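Local coordinates for uncharacterized protein (Bacteroides ovatus, PDB 3P02), which is of unknown function, with sequence regions related to the DUF4973 (E-set clan) and BT_3044-like C-terminal families, at residues G23-A35 against T146-S158. Sequence-based numbering, arbitrary orientation.
Sequences GVTDVHVRYANSA and TAVLRPILFNEFS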
ATOM      1  N   GLY A  23      12.382  -5.362   4.206  1.00 29.61           N
ATOM      2  CA  GLY A  23      13.190  -5.895   3.108  1.00 28.04           C
ATOM      3  C   GLY A  23      12.605  -5.731   1.718  1.00 27.48           C
ATOM      4  O   GLY A  23      13.047  -6.400   0.776  1.00 26.27           O
ATOM      5  N   VAL A  24      11.604  -4.842   1.571  1.00 20.51           N
ATOM      6  CA  VAL A  24      10.975  -4.640   0.269  1.00 18.57           C
ATOM      7  C   VAL A  24      11.127  -3.181  -0.165  1.00 19.15           C
ATOM      8  O   VAL A  24      11.290  -2.289   0.673  1.00 18.53           O
ATOM      9  CB  VAL A  24       9.471  -5.103   0.236  1.00 22.51           C
ATOM     10  CG1 VAL A  24       9.324  -6.542   0.730  1.00 22.08           C
ATOM     11  CG2 VAL A  24       8.567  -4.185   1.038  1.00 22.34           C
ATOM     12  N   THR A  25      11.011  -2.956  -1.479  1.00 13.44           N
ATOM     13  CA  THR A  25      10.985  -1.632  -2.085  1.00 12.69           C
ATOM     14  C   THR A  25       9.540  -1.338  -2.451  1.00 14.88           C
ATOM     15  O   THR A  25       8.931  -2.104  -3.200  1.00 12.48           O
ATOM     16  CB  THR A  25      11.902  -1.551  -3.307  1.00 19.57           C
ATOM     17  OG1 THR A  25      13.255  -1.670  -2.864  1.00 23.70           O
ATOM     18  CG2 THR A  25      11.728  -0.238  -4.076  1.00 19.96           C
ATOM     19  N   ASP A  26       8.997  -0.235  -1.931  1.00 12.36           N
ATOM     20  CA  ASP A  26       7.620   0.128  -2.234  1.00 11.68           C
ATOM     21  C   ASP A  26       7.525   0.790  -3.585  1.00 13.87           C
ATOM     22  O   ASP A  26       8.370   1.614  -3.941  1.00 14.85           O
ATOM     23  CB  ASP A  26       7.060   1.086  -1.164  1.00 13.83           C
ATOM     24  CG  ASP A  26       6.918   0.479   0.216  1.00 18.92           C
ATOM     25  OD1 ASP A  26       6.905  -0.781   0.324  1.00 14.69           O
ATOM     26  OD2 ASP A  26       6.755   1.256   1.183  1.00 22.63           O
ATOM     27  N   VAL A  27       6.491   0.412  -4.343  1.00  9.95           N
ATOM     28  CA  VAL A  27       6.228   0.957  -5.676  1.00  9.13           C
ATOM     29  C   VAL A  27       4.879   1.640  -5.590  1.00 12.93           C
ATOM     30  O   VAL A  27       3.865   0.975  -5.405  1.00 11.76           O
ATOM     31  CB  VAL A  27       6.265  -0.166  -6.759  1.00 13.45           C
ATOM     32  CG1 VAL A  27       5.869   0.394  -8.126  1.00 14.17           C
ATOM     33  CG2 VAL A  27       7.665  -0.798  -6.840  1.00 13.01           C
ATOM     34  N   HIS A  28       4.860   2.967  -5.709  1.00 11.38           N
ATOM     35  CA  HIS A  28       3.630   3.724  -5.525  1.00 10.50           C
ATOM     36  C   HIS A  28       2.824   3.778  -6.809  1.00 11.31           C
ATOM     37  O   HIS A  28       3.284   4.321  -7.814  1.00 12.60           O
ATOM     38  CB  HIS A  28       3.981   5.138  -5.048  1.00 10.62           C
ATOM     39  CG  HIS A  28       4.784   5.149  -3.793  1.00 13.16           C
ATOM     40  ND1 HIS A  28       5.805   6.057  -3.608  1.00 14.72           N
ATOM     41  CD2 HIS A  28       4.704   4.347  -2.701  1.00 13.67           C
ATOM     42  CE1 HIS A  28       6.291   5.800  -2.408  1.00 14.02           C
ATOM     43  NE2 HIS A  28       5.667   4.769  -1.833  1.00 13.13           N
ATOM     44  N   VAL A  29       1.607   3.212  -6.776  1.00  8.63           N
ATOM     45  CA  VAL A  29       0.780   3.098  -7.978  1.00 10.06           C
ATOM     46  C   VAL A  29      -0.564   3.809  -7.788  1.00 10.46           C
ATOM     47  O   VAL A  29      -1.391   3.359  -6.984  1.00 11.14           O
ATOM     48  CB  VAL A  29       0.562   1.607  -8.399  1.00 14.37           C
ATOM     49  CG1 VAL A  29      -0.242   1.539  -9.714  1.00 15.07           C
ATOM     50  CG2 VAL A  29       1.912   0.861  -8.554  1.00 14.25           C
ATOM     51  N   ARG A  30      -0.821   4.848  -8.605  1.00 11.12           N
ATOM     52  CA  ARG A  30      -2.121   5.528  -8.533  1.00 11.73           C
ATOM     53  C   ARG A  30      -3.233   4.709  -9.161  1.00 11.39           C
ATOM     54  O   ARG A  30      -3.096   4.263 -10.302  1.00 11.75           O
ATOM     55  CB  ARG A  30      -2.094   6.910  -9.204  1.00 12.97           C
ATOM     56  CG  ARG A  30      -3.453   7.605  -9.013  1.00 16.88           C
ATOM     57  CD  ARG A  30      -3.501   8.974  -9.598  1.00 22.81           C
ATOM     58  NE  ARG A  30      -2.880   9.979  -8.732  1.00 19.46           N
ATOM     59  CZ  ARG A  30      -3.488  10.630  -7.745  1.00 23.55           C
ATOM     60  NH1 ARG A  30      -4.706  10.268  -7.349  1.00 15.12           N
ATOM     61  NH2 ARG A  30      -2.847  11.578  -7.082  1.00 16.55           N
ATOM     62  N   TYR A  31      -4.344   4.565  -8.428  1.00  9.86           N
ATOM     63  CA  TYR A  31      -5.573   3.996  -8.936  1.00 11.33           C
ATOM     64  C   TYR A  31      -6.408   5.169  -9.485  1.00 15.39           C
ATOM     65  O   TYR A  31      -7.026   5.924  -8.705  1.00 14.25           O
ATOM     66  CB  TYR A  31      -6.364   3.207  -7.871  1.00 11.74           C
ATOM     67  CG  TYR A  31      -7.168   2.046  -8.435  1.00 11.55           C
ATOM     68  CD1 TYR A  31      -8.128   2.244  -9.426  1.00 13.36           C
ATOM     69  CD2 TYR A  31      -6.985   0.751  -7.961  1.00 12.10           C
ATOM     70  CE1 TYR A  31      -8.852   1.171  -9.961  1.00 13.87           C
ATOM     71  CE2 TYR A  31      -7.695  -0.326  -8.490  1.00 12.44           C
ATOM     72  CZ  TYR A  31      -8.649  -0.109  -9.465  1.00 15.38           C
ATOM     73  OH  TYR A  31      -9.334  -1.185  -9.979  1.00 17.51           O
ATOM     74  N   ALA A  32      -6.345   5.371 -10.798  1.00 13.87           N
ATOM     75  CA  ALA A  32      -7.150   6.399 -11.480  1.00 15.51           C
ATOM     76  C   ALA A  32      -8.285   5.655 -12.234  1.00 21.00           C
ATOM     77  O   ALA A  32      -8.934   4.804 -11.608  1.00 20.32           O
ATOM     78  CB  ALA A  32      -6.256   7.203 -12.409  1.00 16.57           C
ATOM     79  N   ASN A  33      -8.514   5.915 -13.556  1.00 19.09           N
ATOM     80  CA  ASN A  33      -9.498   5.130 -14.306  0.80 19.89           C
ATOM     81  C   ASN A  33      -8.996   3.677 -14.356  1.00 22.83           C
ATOM     82  O   ASN A  33      -9.787   2.730 -14.296  1.00 22.44           O
ATOM     83  CB  ASN A  33      -9.687   5.701 -15.717  0.80 21.94           C
ATOM     84  CG  ASN A  33     -10.452   7.012 -15.800  0.80 50.81           C
ATOM     85  OD1 ASN A  33     -11.218   7.392 -14.902  0.80 46.00           O
ATOM     86  ND2 ASN A  33     -10.304   7.712 -16.922  0.80 44.20           N
ATOM     87  N   SER A  34      -7.662   3.533 -14.369  1.00 18.02           N
ATOM     88  CA  SER A  34      -6.935   2.267 -14.324  0.50 16.92           C
ATOM     89  C   SER A  34      -5.833   2.419 -13.283  1.00 19.29           C
ATOM     90  O   SER A  34      -5.521   3.548 -12.897  1.00 18.09           O
ATOM     91  CB  SER A  34      -6.360   1.918 -15.701  0.50 19.43           C
ATOM     92  OG  SER A  34      -5.337   2.819 -16.095  0.50 20.18           O
ATOM     93  N   ALA A  35      -5.235   1.316 -12.847  1.00 15.77           N
ATOM     94  CA  ALA A  35      -4.147   1.364 -11.874  1.00 13.71           C
ATOM     95  C   ALA A  35      -2.856   0.884 -12.565  1.00 17.63           C
ATOM     96  O   ALA A  35      -2.342  -0.206 -12.288  1.00 17.86           O
ATOM     97  CB  ALA A  35      -4.505   0.512 -10.672  1.00 13.17           C
ATOM     98  N   THR A 146      18.800  -9.957  -5.858  1.00 10.53           N
ATOM     99  CA  THR A 146      17.340 -10.053  -5.778  1.00 10.91           C
ATOM    100  C   THR A 146      16.714  -8.805  -5.149  1.00 15.48           C
ATOM    101  O   THR A 146      17.143  -8.345  -4.091  1.00 15.90           O
ATOM    102  CB  THR A 146      16.991 -11.339  -4.989  1.00 14.62           C
ATOM    103  OG1 THR A 146      17.514 -12.429  -5.750  1.00 15.20           O
ATOM    104  CG2 THR A 146      15.487 -11.553  -4.814  1.00 14.23           C
ATOM    105  N   ALA A 147      15.672  -8.282  -5.809  1.00 11.34           N
ATOM    106  CA  ALA A 147      14.866  -7.153  -5.339  1.00 11.28           C
ATOM    107  C   ALA A 147      13.440  -7.642  -5.069  1.00 13.43           C
ATOM    108  O   ALA A 147      12.939  -8.527  -5.789  1.00 14.05           O
ATOM    109  CB  ALA A 147      14.842  -6.057  -6.410  1.00 11.83           C
ATOM    110  N   VAL A 148      12.800  -7.128  -4.015  1.00  9.75           N
ATOM    111  CA  VAL A 148      11.420  -7.515  -3.728  1.00  9.67           C
ATOM    112  C   VAL A 148      10.585  -6.249  -3.795  1.00 11.97           C
ATOM    113  O   VAL A 148      10.810  -5.337  -2.993  1.00 12.11           O
ATOM    114  CB  VAL A 148      11.245  -8.237  -2.384  1.00 12.50           C
ATOM    115  CG1 VAL A 148       9.769  -8.618  -2.195  1.00 12.32           C
ATOM    116  CG2 VAL A 148      12.132  -9.471  -2.317  1.00 12.63           C
ATOM    117  N   LEU A 149       9.631  -6.186  -4.734  1.00 10.12           N
ATOM    118  CA  LEU A 149       8.839  -4.980  -4.930  1.00  9.43           C
ATOM    119  C   LEU A 149       7.447  -5.149  -4.375  1.00 11.94           C
ATOM    120  O   LEU A 149       6.787  -6.145  -4.686  1.00 11.87           O
ATOM    121  CB  LEU A 149       8.750  -4.622  -6.419  1.00  9.16           C
ATOM    122  CG  LEU A 149      10.081  -4.568  -7.183  1.00 12.31           C
ATOM    123  CD1 LEU A 149       9.801  -4.249  -8.646  1.00 13.11           C
ATOM    124  CD2 LEU A 149      11.013  -3.478  -6.579  1.00 13.58           C
ATOM    125  N   ARG A 150       7.003  -4.167  -3.569  1.00  8.59           N
ATOM    126  CA  ARG A 150       5.673  -4.170  -2.960  0.50  9.41           C
ATOM    127  C   ARG A 150       4.823  -3.064  -3.573  1.00 13.02           C
ATOM    128  O   ARG A 150       5.114  -1.896  -3.297  1.00 12.92           O
ATOM    129  CB  ARG A 150       5.789  -3.951  -1.442  0.50 11.45           C
ATOM    130  CG  ARG A 150       4.699  -4.666  -0.670  0.50 25.51           C
ATOM    131  CD  ARG A 150       4.149  -3.860   0.470  0.50 21.76           C
ATOM    132  NE  ARG A 150       2.689  -3.929   0.486  0.50 21.06           N
ATOM    133  CZ  ARG A 150       1.932  -3.559   1.507  0.50 29.67           C
ATOM    134  NH1 ARG A 150       2.487  -3.101   2.623  0.50 29.32           N
ATOM    135  NH2 ARG A 150       0.616  -3.644   1.423  0.50  9.68           N
ATOM    136  N   PRO A 151       3.765  -3.362  -4.381  1.00 10.28           N
ATOM    137  CA  PRO A 151       2.942  -2.252  -4.887  1.00 10.21           C
ATOM    138  C   PRO A 151       2.092  -1.638  -3.767  1.00 13.47           C
ATOM    139  O   PRO A 151       1.478  -2.360  -2.957  1.00 13.55           O
ATOM    140  CB  PRO A 151       2.050  -2.889  -5.958  1.00 12.23           C
ATOM    141  CG  PRO A 151       2.015  -4.366  -5.619  1.00 17.39           C
ATOM    142  CD  PRO A 151       3.271  -4.685  -4.845  1.00 12.86           C
ATOM    143  N   ILE A 152       2.075  -0.292  -3.716  1.00  9.71           N
ATOM    144  CA  ILE A 152       1.282   0.491  -2.763  0.50  9.52           C
ATOM    145  C   ILE A 152       0.275   1.279  -3.580  1.00 12.79           C
ATOM    146  O   ILE A 152       0.684   2.219  -4.255  1.00 10.48           O
ATOM    147  CB  ILE A 152       2.190   1.430  -1.902  0.50 11.51           C
ATOM    148  CG1 ILE A 152       3.288   0.643  -1.156  0.50 11.63           C
ATOM    149  CG2 ILE A 152       1.373   2.310  -0.926  0.50 13.09           C
ATOM    150  CD1 ILE A 152       2.743  -0.480  -0.188  0.50 13.01           C
ATOM    151  N   LEU A 153      -1.001   0.895  -3.551  1.00  9.45           N
ATOM    152  CA  LEU A 153      -2.006   1.631  -4.302  1.00  9.04           C
ATOM    153  C   LEU A 153      -2.341   2.940  -3.578  1.00 10.33           C
ATOM    154  O   LEU A 153      -2.337   2.977  -2.338  1.00  9.35           O
ATOM    155  CB  LEU A 153      -3.282   0.790  -4.403  1.00 10.19           C
ATOM    156  CG  LEU A 153      -3.250  -0.363  -5.398  1.00 14.47           C
ATOM    157  CD1 LEU A 153      -4.377  -1.333  -5.084  1.00 15.84           C
ATOM    158  CD2 LEU A 153      -3.316   0.159  -6.830  1.00 14.70           C
ATOM    159  N   PHE A 154      -2.689   3.984  -4.349  1.00  7.94           N
ATOM    160  CA  PHE A 154      -3.163   5.203  -3.715  1.00  8.21           C
ATOM    161  C   PHE A 154      -4.176   5.869  -4.620  1.00 10.90           C
ATOM    162  O   PHE A 154      -4.172   5.639  -5.826  1.00 10.12           O
ATOM    163  CB  PHE A 154      -2.030   6.183  -3.333  1.00  8.88           C
ATOM    164  CG  PHE A 154      -1.320   6.871  -4.479  1.00  9.51           C
ATOM    165  CD1 PHE A 154      -0.362   6.197  -5.230  1.00 10.59           C
ATOM    166  CD2 PHE A 154      -1.555   8.213  -4.761  1.00  9.49           C
ATOM    167  CE1 PHE A 154       0.371   6.857  -6.216  1.00 11.04           C
ATOM    168  CE2 PHE A 154      -0.833   8.874  -5.760  1.00 12.26           C
ATOM    169  CZ  PHE A 154       0.128   8.188  -6.489  1.00 11.02           C
ATOM    170  N   ASN A 155      -5.076   6.644  -4.020  1.00  7.78           N
ATOM    171  CA  ASN A 155      -5.982   7.447  -4.827  1.00  7.98           C
ATOM    172  C   ASN A 155      -6.092   8.800  -4.079  1.00 10.65           C
ATOM    173  O   ASN A 155      -5.354   9.021  -3.116  1.00  8.53           O
ATOM    174  CB  ASN A 155      -7.320   6.730  -5.077  1.00  9.86           C
ATOM    175  CG  ASN A 155      -8.100   6.434  -3.825  1.00  8.92           C
ATOM    176  OD1 ASN A 155      -7.970   7.101  -2.818  1.00  9.69           O
ATOM    177  ND2 ASN A 155      -8.965   5.438  -3.885  1.00  9.37           N
ATOM    178  N   GLU A 156      -6.972   9.704  -4.508  1.00 10.04           N
ATOM    179  CA  GLU A 156      -7.105  11.013  -3.858  0.50  9.18           C
ATOM    180  C   GLU A 156      -7.505  10.904  -2.387  1.00 12.73           C
ATOM    181  O   GLU A 156      -7.200  11.800  -1.600  1.00 12.80           O
ATOM    182  CB  GLU A 156      -8.167  11.848  -4.598  0.50 10.20           C
ATOM    183  CG  GLU A 156      -8.417  13.211  -3.980  0.50  9.66           C
ATOM    184  CD  GLU A 156      -9.426  14.095  -4.681  0.50 15.34           C
ATOM    185  OE1 GLU A 156      -9.967  13.689  -5.734  0.50 10.71           O
ATOM    186  OE2 GLU A 156      -9.692  15.195  -4.150  0.50 11.12           O
ATOM    187  N   PHE A 157      -8.167   9.804  -2.019  1.00  7.80           N
ATOM    188  CA  PHE A 157      -8.774   9.649  -0.686  1.00  6.43           C
ATOM    189  C   PHE A 157      -8.177   8.600   0.197  1.00 11.32           C
ATOM    190  O   PHE A 157      -8.789   8.267   1.224  1.00 11.64           O
ATOM    191  CB  PHE A 157     -10.246   9.238  -0.928  1.00  8.80           C
ATOM    192  CG  PHE A 157     -10.950  10.076  -1.984  1.00  9.24           C
ATOM    193  CD1 PHE A 157     -11.295  11.397  -1.727  1.00 11.58           C
ATOM    194  CD2 PHE A 157     -11.219   9.548  -3.253  1.00 11.33           C
ATOM    195  CE1 PHE A 157     -11.897  12.182  -2.712  1.00 12.82           C
ATOM    196  CE2 PHE A 157     -11.850  10.324  -4.230  1.00 13.49           C
ATOM    197  CZ  PHE A 157     -12.200  11.631  -3.944  1.00 13.12           C
ATOM    198  N   SER A 158      -7.022   8.042  -0.186  1.00  9.12           N
ATOM    199  CA  SER A 158      -6.471   6.907   0.549  1.00  9.03           C
ATOM    200  C   SER A 158      -5.338   7.265   1.496  1.00 10.12           C
ATOM    201  O   SER A 158      -4.806   8.370   1.494  1.00  9.27           O
ATOM    202  CB  SER A 158      -5.978   5.859  -0.449  1.00 10.43           C
ATOM    203  OG  SER A 158      -4.854   6.346  -1.174  1.00  9.33           O
TER
HETATM  204  O   HOH W   1      14.322  -6.007  -1.627  1.00 24.54           O
HETATM  205  O   HOH W   2      14.192  -4.374  -3.134  1.00 28.63           O
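Arg30 lies across the Phe154 ring, near the end of two parallel neighbouring strands, 25-30 and 146-154. Its CB sits over the ring face in a CH-pi contact, 4.0 Å from the Phe154 centroid. CG, placed anti to the backbone N (chi1 -176°), passes 3.8 Å from Phe154 O. A bend at chi3 brings NE back to 3.8 Å from Phe154 CE2, which lies over one face of the guanidinium. The two planes are 59° apart, so this is not a flat stack. NH1 lies 3.7 Å from Glu156 N, at the guanidinium edge. NH2 lies 3.6 Å from Phe154 CE2 and forms a salt bridge with Asp307. Phe154 reaches back over strand 25-30 because its CG stands between its own N and carbonyl carbon (chi1 70°). Its ring edge faces the peptide between His28 and Val29. Replacing Phe154 by an alanine is likely to open a gap beside this backbone and take away the ring face under Arg30 CB.

Seven backbone hydrogen bonds join the segments, from Thr25 N to Val148 O (2.8 Å) through Tyr31 N to Phe154 O. Val148 N donates to two waters; one donates to Gly23 O and the other is hydrogen-bonded to Thr25 OG1. On the other face, Leu153 CD2 meets Tyr31 CD2 at 3.9 Å.

This regular parallel pairing brings DUF4973 and BT_3044-like family regions into one mixed sheet, where 146-154 also pairs antiparallel with 122-130. Val27 and Leu149 pack on Tyr39 of strand 36-45. Trp316 and Trp317 meet Phe154, and helix 65-74 touches Val24 and Val148.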